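Local coordinates for protein Phi class glutathione transferase GSTF1 (Populus tremula x Populus tremuloides, PDB 4RI6) that probably conjugates glutathione to electrophilic compounds, releasing a halide from halogenated ones, as a Phi class glutathione transferase acting in detoxification, at residues L144-L157 / L185-I199. Residues are numbered along the deposited sequence; the frame is centred on the assembly and turned at random. Where two conformers were deposited one is given.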
loop_
_atom_site.group_PDB
_atom_site.type_symbol
_atom_site.label_atom_id
_atom_site.label_comp_id
_atom_site.label_asym_id
_atom_site.label_seq_id
_atom_site.Cartn_x
_atom_site.Cartn_y
_atom_site.Cartn_z
ATOM N N LEU A 144 14.316 6.202 -7.764
ATOM C CA LEU A 144 14.406 7.623 -8.119
ATOM C C LEU A 144 14.921 7.841 -9.541
ATOM O O LEU A 144 14.610 8.875 -10.146
ATOM C CB LEU A 144 15.273 8.358 -7.104
ATOM C CG LEU A 144 14.640 8.425 -5.700
ATOM C CD1 LEU A 144 15.603 9.086 -4.720
ATOM C CD2 LEU A 144 13.281 9.173 -5.698
ATOM N N ASP A 145 15.641 6.868 -10.113
ATOM C CA ASP A 145 16.007 6.958 -11.538
ATOM C C ASP A 145 14.750 6.874 -12.414
ATOM O O ASP A 145 14.671 7.507 -13.472
ATOM C CB ASP A 145 16.994 5.859 -11.944
ATOM C CG ASP A 145 18.406 6.067 -11.410
ATOM O OD1 ASP A 145 18.799 7.226 -11.130
ATOM O OD2 ASP A 145 19.139 5.035 -11.317
ATOM N N ILE A 146 13.777 6.075 -11.984
ATOM C CA ILE A 146 12.513 5.976 -12.689
ATOM C C ILE A 146 11.699 7.251 -12.508
ATOM O O ILE A 146 11.123 7.775 -13.470
ATOM C CB ILE A 146 11.720 4.753 -12.224
ATOM C CG1 ILE A 146 12.510 3.502 -12.578
ATOM C CG2 ILE A 146 10.335 4.745 -12.857
ATOM C CD1 ILE A 146 12.023 2.268 -11.945
ATOM N N TYR A 147 11.696 7.794 -11.294
ATOM C CA TYR A 147 11.025 9.061 -11.049
ATOM C C TYR A 147 11.661 10.174 -11.861
ATOM O O TYR A 147 10.972 11.053 -12.332
ATOM C CB TYR A 147 11.062 9.447 -9.573
ATOM C CG TYR A 147 10.173 8.669 -8.627
ATOM C CD1 TYR A 147 9.576 7.466 -8.992
ATOM C CD2 TYR A 147 9.917 9.167 -7.355
ATOM C CE1 TYR A 147 8.771 6.781 -8.089
ATOM C CE2 TYR A 147 9.122 8.498 -6.474
ATOM C CZ TYR A 147 8.550 7.309 -6.846
ATOM O OH TYR A 147 7.755 6.663 -5.935
ATOM N N GLU A 148 12.983 10.145 -11.993
ATOM C CA GLU A 148 13.683 11.181 -12.752
ATOM C C GLU A 148 13.155 11.238 -14.187
ATOM O O GLU A 148 12.957 12.305 -14.741
ATOM C CB GLU A 148 15.187 10.929 -12.739
ATOM C CG GLU A 148 16.005 11.957 -13.542
ATOM C CD GLU A 148 15.954 13.357 -12.949
ATOM O OE1 GLU A 148 15.487 13.490 -11.797
ATOM O OE2 GLU A 148 16.388 14.316 -13.639
ATOM N N GLN A 149 12.911 10.068 -14.773
ATOM C CA GLN A 149 12.387 9.999 -16.128
ATOM C C GLN A 149 10.931 10.501 -16.174
ATOM O O GLN A 149 10.574 11.337 -17.005
ATOM C CB GLN A 149 12.528 8.556 -16.669
ATOM C CG GLN A 149 14.013 8.122 -16.842
ATOM C CD GLN A 149 14.262 6.604 -16.998
ATOM O OE1 GLN A 149 13.763 5.779 -16.226
ATOM N NE2 GLN A 149 15.087 6.246 -17.985
ATOM N N LYS A 150 10.108 10.023 -15.251
ATOM C CA LYS A 150 8.712 10.423 -15.156
ATOM C C LYS A 150 8.558 11.927 -14.977
ATOM O O LYS A 150 7.712 12.573 -15.617
ATOM C CB LYS A 150 8.052 9.688 -13.983
ATOM C CG LYS A 150 6.558 9.977 -13.783
ATOM C CD LYS A 150 5.732 9.367 -14.924
ATOM C CE LYS A 150 4.211 9.612 -14.803
ATOM N NZ LYS A 150 3.836 11.017 -15.028
ATOM N N LEU A 151 9.381 12.484 -14.096
ATOM C CA LEU A 151 9.275 13.900 -13.743
ATOM C C LEU A 151 9.913 14.816 -14.813
ATOM O O LEU A 151 9.825 16.033 -14.733
ATOM C CB LEU A 151 9.877 14.135 -12.356
ATOM C CG LEU A 151 9.039 13.479 -11.248
ATOM C CD1 LEU A 151 9.824 13.381 -9.983
ATOM C CD2 LEU A 151 7.742 14.223 -11.016
ATOM N N GLY A 152 10.514 14.218 -15.838
ATOM C CA GLY A 152 10.857 14.956 -17.039
ATOM C C GLY A 152 9.695 15.088 -18.000
ATOM O O GLY A 152 9.757 15.891 -18.931
ATOM N N GLN A 153 8.638 14.302 -17.769
ATOM C CA GLN A 153 7.457 14.280 -18.623
ATOM C C GLN A 153 6.331 15.087 -18.010
ATOM O O GLN A 153 5.633 15.814 -18.701
ATOM C CB GLN A 153 7.003 12.831 -18.852
ATOM C CG GLN A 153 8.042 11.982 -19.552
ATOM C CD GLN A 153 7.744 10.474 -19.542
ATOM O OE1 GLN A 153 6.999 9.932 -18.694
ATOM N NE2 GLN A 153 8.358 9.780 -20.488
ATOM N N THR A 154 6.161 14.938 -16.697
ATOM C CA THR A 154 5.118 15.644 -15.955
ATOM C C THR A 154 5.742 16.413 -14.809
ATOM O O THR A 154 6.832 16.088 -14.347
ATOM C CB THR A 154 4.053 14.688 -15.408
ATOM O OG1 THR A 154 4.679 13.681 -14.622
ATOM C CG2 THR A 154 3.299 14.041 -16.550
ATOM N N ARG A 155 5.032 17.428 -14.344
ATOM C CA ARG A 155 5.532 18.287 -13.292
ATOM C C ARG A 155 5.531 17.588 -11.934
ATOM O O ARG A 155 6.451 17.758 -11.127
ATOM C CB ARG A 155 4.684 19.566 -13.231
ATOM C CG ARG A 155 5.145 20.590 -12.241
ATOM C CD ARG A 155 4.284 21.823 -12.379
ATOM N NE ARG A 155 4.427 22.703 -11.232
ATOM C CZ ARG A 155 3.474 23.497 -10.754
ATOM N NH1 ARG A 155 2.287 23.564 -11.329
ATOM N NH2 ARG A 155 3.726 24.239 -9.689
ATOM N N PHE A 156 4.471 16.825 -11.694
ATOM C CA PHE A 156 4.312 16.037 -10.485
ATOM C C PHE A 156 4.216 14.574 -10.889
ATOM O O PHE A 156 4.226 14.259 -12.083
ATOM C CB PHE A 156 3.072 16.499 -9.718
ATOM C CG PHE A 156 3.147 17.938 -9.273
ATOM C CD1 PHE A 156 3.821 18.286 -8.103
ATOM C CD2 PHE A 156 2.537 18.938 -10.010
ATOM C CE1 PHE A 156 3.920 19.610 -7.701
ATOM C CE2 PHE A 156 2.617 20.274 -9.591
ATOM C CZ PHE A 156 3.309 20.595 -8.431
ATOM N N LEU A 157 4.153 13.663 -9.923
ATOM C CA LEU A 157 4.250 12.253 -10.300
ATOM C C LEU A 157 3.129 11.827 -11.227
ATOM O O LEU A 157 3.366 11.090 -12.179
ATOM C CB LEU A 157 4.240 11.357 -9.070
ATOM C CG LEU A 157 5.533 11.334 -8.272
ATOM C CD1 LEU A 157 5.347 10.538 -7.010
ATOM C CD2 LEU A 157 6.692 10.744 -9.071
ATOM N N LEU A 185 20.459 11.619 -2.933
ATOM C CA LEU A 185 19.594 10.753 -3.728
ATOM C C LEU A 185 18.533 11.560 -4.460
ATOM O O LEU A 185 18.176 11.253 -5.609
ATOM C CB LEU A 185 18.925 9.686 -2.846
ATOM C CG LEU A 185 19.846 8.601 -2.317
ATOM C CD1 LEU A 185 19.166 7.829 -1.220
ATOM C CD2 LEU A 185 20.276 7.673 -3.468
ATOM N N PHE A 186 18.062 12.610 -3.796
ATOM C CA PHE A 186 17.058 13.504 -4.354
ATOM C C PHE A 186 17.704 14.689 -5.075
ATOM O O PHE A 186 17.309 15.041 -6.187
ATOM C CB PHE A 186 16.138 14.004 -3.242
ATOM C CG PHE A 186 15.350 12.901 -2.574
ATOM C CD1 PHE A 186 15.911 12.112 -1.579
ATOM C CD2 PHE A 186 14.044 12.645 -2.958
ATOM C CE1 PHE A 186 15.163 11.091 -0.977
ATOM C CE2 PHE A 186 13.308 11.636 -2.364
ATOM C CZ PHE A 186 13.865 10.865 -1.376
ATOM N N THR A 187 18.716 15.287 -4.457
ATOM C CA THR A 187 19.218 16.565 -4.958
ATOM C C THR A 187 20.138 16.407 -6.167
ATOM O O THR A 187 20.300 17.358 -6.909
ATOM C CB THR A 187 19.963 17.368 -3.864
ATOM O OG1 THR A 187 21.130 16.653 -3.441
ATOM C CG2 THR A 187 19.045 17.618 -2.670
ATOM N N SER A 188 20.712 15.210 -6.381
ATOM C CA SER A 188 21.617 14.963 -7.520
ATOM C C SER A 188 20.881 14.613 -8.816
ATOM O O SER A 188 21.495 14.517 -9.884
ATOM C CB SER A 188 22.605 13.843 -7.209
ATOM O OG SER A 188 21.970 12.572 -7.229
ATOM N N ARG A 189 19.572 14.457 -8.715
ATOM C CA ARG A 189 18.712 14.123 -9.849
ATOM C C ARG A 189 17.880 15.365 -10.167
ATOM O O ARG A 189 17.060 15.786 -9.368
ATOM C CB ARG A 189 17.825 12.923 -9.493
ATOM C CG ARG A 189 18.588 11.614 -9.448
ATOM C CD ARG A 189 17.750 10.448 -8.884
ATOM N NE ARG A 189 18.503 9.216 -9.051
ATOM C CZ ARG A 189 19.491 8.817 -8.260
ATOM N NH1 ARG A 189 19.787 9.475 -7.148
ATOM N NH2 ARG A 189 20.198 7.761 -8.595
ATOM N N LYS A 190 18.104 15.978 -11.320
ATOM C CA LYS A 190 17.580 17.320 -11.536
ATOM C C LYS A 190 16.053 17.399 -11.526
ATOM O O LYS A 190 15.500 18.291 -10.896
ATOM C CB LYS A 190 18.144 17.929 -12.839
ATOM C CG LYS A 190 17.559 17.441 -14.153
ATOM C CD LYS A 190 18.016 18.331 -15.307
ATOM C CE LYS A 190 17.399 17.889 -16.625
ATOM N NZ LYS A 190 18.010 16.625 -17.104
ATOM N N ASN A 191 15.354 16.486 -12.184
ATOM C CA ASN A 191 13.891 16.556 -12.164
ATOM C C ASN A 191 13.325 16.194 -10.788
ATOM O O ASN A 191 12.373 16.809 -10.334
ATOM C CB ASN A 191 13.278 15.651 -13.232
ATOM C CG ASN A 191 13.697 16.020 -14.631
ATOM O OD1 ASN A 191 13.979 17.185 -14.934
ATOM N ND2 ASN A 191 13.745 15.023 -15.495
ATOM N N VAL A 192 13.900 15.182 -10.145
ATOM C CA VAL A 192 13.499 14.802 -8.788
ATOM C C VAL A 192 13.740 15.964 -7.841
ATOM O O VAL A 192 12.923 16.250 -6.981
ATOM C CB VAL A 192 14.260 13.534 -8.323
ATOM C CG1 VAL A 192 14.070 13.267 -6.830
ATOM C CG2 VAL A 192 13.763 12.359 -9.118
ATOM N N ASN A 193 14.857 16.652 -8.016
ATOM C CA ASN A 193 15.158 17.774 -7.154
ATOM C C ASN A 193 14.161 18.917 -7.339
ATOM O O ASN A 193 13.741 19.541 -6.380
ATOM C CB ASN A 193 16.591 18.264 -7.393
ATOM C CG ASN A 193 16.948 19.416 -6.500
ATOM O OD1 ASN A 193 17.152 19.256 -5.299
ATOM N ND2 ASN A 193 17.023 20.591 -7.088
ATOM N N ARG A 194 13.755 19.166 -8.575
ATOM C CA ARG A 194 12.751 20.192 -8.865
ATOM C C ARG A 194 11.438 19.862 -8.162
ATOM O O ARG A 194 10.839 20.696 -7.455
ATOM C CB ARG A 194 12.515 20.295 -10.366
ATOM C CG ARG A 194 11.473 21.316 -10.754
ATOM C CD ARG A 194 10.846 20.981 -12.068
ATOM N NE ARG A 194 9.932 19.839 -11.948
ATOM C CZ ARG A 194 9.924 18.786 -12.747
ATOM N NH1 ARG A 194 10.829 18.651 -13.714
ATOM N NH2 ARG A 194 9.022 17.840 -12.553
ATOM N N TRP A 195 10.993 18.635 -8.388
ATOM C CA TRP A 195 9.790 18.116 -7.775
ATOM C C TRP A 195 9.874 18.213 -6.254
ATOM O O TRP A 195 8.953 18.717 -5.622
ATOM C CB TRP A 195 9.610 16.677 -8.224
ATOM C CG TRP A 195 8.627 15.826 -7.487
ATOM C CD1 TRP A 195 7.270 15.855 -7.591
ATOM C CD2 TRP A 195 8.939 14.740 -6.606
ATOM N NE1 TRP A 195 6.716 14.864 -6.813
ATOM C CE2 TRP A 195 7.716 14.167 -6.197
ATOM C CE3 TRP A 195 10.130 14.206 -6.118
ATOM C CZ2 TRP A 195 7.650 13.064 -5.326
ATOM C CZ3 TRP A 195 10.065 13.116 -5.242
ATOM C CH2 TRP A 195 8.829 12.556 -4.867
ATOM N N TRP A 196 10.980 17.733 -5.683
ATOM C CA TRP A 196 11.167 17.775 -4.239
ATOM C C TRP A 196 11.047 19.214 -3.712
ATOM O O TRP A 196 10.410 19.478 -2.672
ATOM C CB TRP A 196 12.519 17.185 -3.816
ATOM C CG TRP A 196 12.594 17.259 -2.334
ATOM C CD1 TRP A 196 13.375 18.081 -1.598
ATOM C CD2 TRP A 196 11.768 16.550 -1.405
ATOM N NE1 TRP A 196 13.108 17.925 -0.272
ATOM C CE2 TRP A 196 12.116 16.995 -0.120
ATOM C CE3 TRP A 196 10.767 15.588 -1.536
ATOM C CZ2 TRP A 196 11.507 16.510 1.023
ATOM C CZ3 TRP A 196 10.171 15.107 -0.403
ATOM C CH2 TRP A 196 10.544 15.563 0.860
ATOM N N THR A 197 11.660 20.143 -4.435
ATOM C CA THR A 197 11.615 21.541 -4.052
ATOM C C THR A 197 10.179 22.034 -4.073
ATOM O O THR A 197 9.739 22.690 -3.141
ATOM C CB THR A 197 12.493 22.382 -4.985
ATOM O OG1 THR A 197 13.848 21.930 -4.902
ATOM C CG2 THR A 197 12.463 23.820 -4.593
ATOM N N GLU A 198 9.426 21.702 -5.117
ATOM C CA GLU A 198 8.050 22.186 -5.188
ATOM C C GLU A 198 7.183 21.611 -4.093
ATOM O O GLU A 198 6.417 22.327 -3.473
ATOM C CB GLU A 198 7.405 21.870 -6.540
ATOM C CG GLU A 198 8.052 22.567 -7.726
ATOM C CD GLU A 198 7.026 22.959 -8.760
ATOM O OE1 GLU A 198 7.076 22.445 -9.905
ATOM O OE2 GLU A 198 6.162 23.808 -8.427
ATOM N N ILE A 199 7.283 20.314 -3.844
ATOM C CA ILE A 199 6.330 19.720 -2.918
ATOM C C ILE A 199 6.707 20.002 -1.460
ATOM O O ILE A 199 5.814 20.186 -0.623
ATOM C CB ILE A 199 6.148 18.194 -3.169
ATOM C CG1 ILE A 199 7.409 17.369 -2.895
ATOM C CG2 ILE A 199 5.637 17.988 -4.578
ATOM C CD1 ILE A 199 7.151 15.829 -2.932
HETATM O O HOH W 1 17.250 14.250 -16.055
HETATM O O HOH W 2 19.546 14.367 -13.333
HETATM O O HOH W 3 7.944 19.882 -9.984
#
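Glu148 meets the start of helix 190-199 because its CG stands anti to the backbone N (chi1 179°) and its chain then bends at chi2 (66°), bringing the carboxylate over the first turn. A helix N-terminus presents N-H groups without intrahelical acceptors, and here an acid from another helix supplies two acceptors: Asn191 N gives Glu148 OE2 a bond of 2.8 Å on its syn lone pair, and Val192 N reaches Glu148 OE1 at 2.8 Å. The positive end of the helix dipole would probably stabilise this carboxylate as an anion. Asn191 returns the grip, its amide stacked on the carboxylate and its ND2 bonded almost straight to Glu148 O (2.9 Å).

Arg189, at the N-cap position, runs its extended chain past Leu144 CB, and NE and NH2 both hold Asp145 OD1 from above the carboxylate plane, while NH1 bonds to Leu185 O. A leucine in place of Arg189 would probably leave Asp145 without its ionic mate and Leu185 O without this donor. At the far end, Arg194 turns its guanidinium end-on to Leu151 O, with NH2 2.9 Å away, and the same NH2 bonds to Arg155 O, so one side chain fastens the loop after helix 144-150. Arg155 and Glu198 pair side-on, nearly coplanar.

On the buried side, Leu144 CD1 sits over the centre of the Phe186 ring (4.0 Å to the centroid), and Leu151 CD1 packs on one face of Trp195, with Ile199 CD1 on the opposite face. The axes of helices 144-150 and 190-199 cross at 80°, 8.0 Å apart at closest approach, within the all-helical C-terminal domain of the transferase. Helix 164-179 anchors the inner side through Asp166, bonded to Trp195 NE1 and Leu157 N, while Tyr147 and Phe186 rest on Phe110 of helix 93-122.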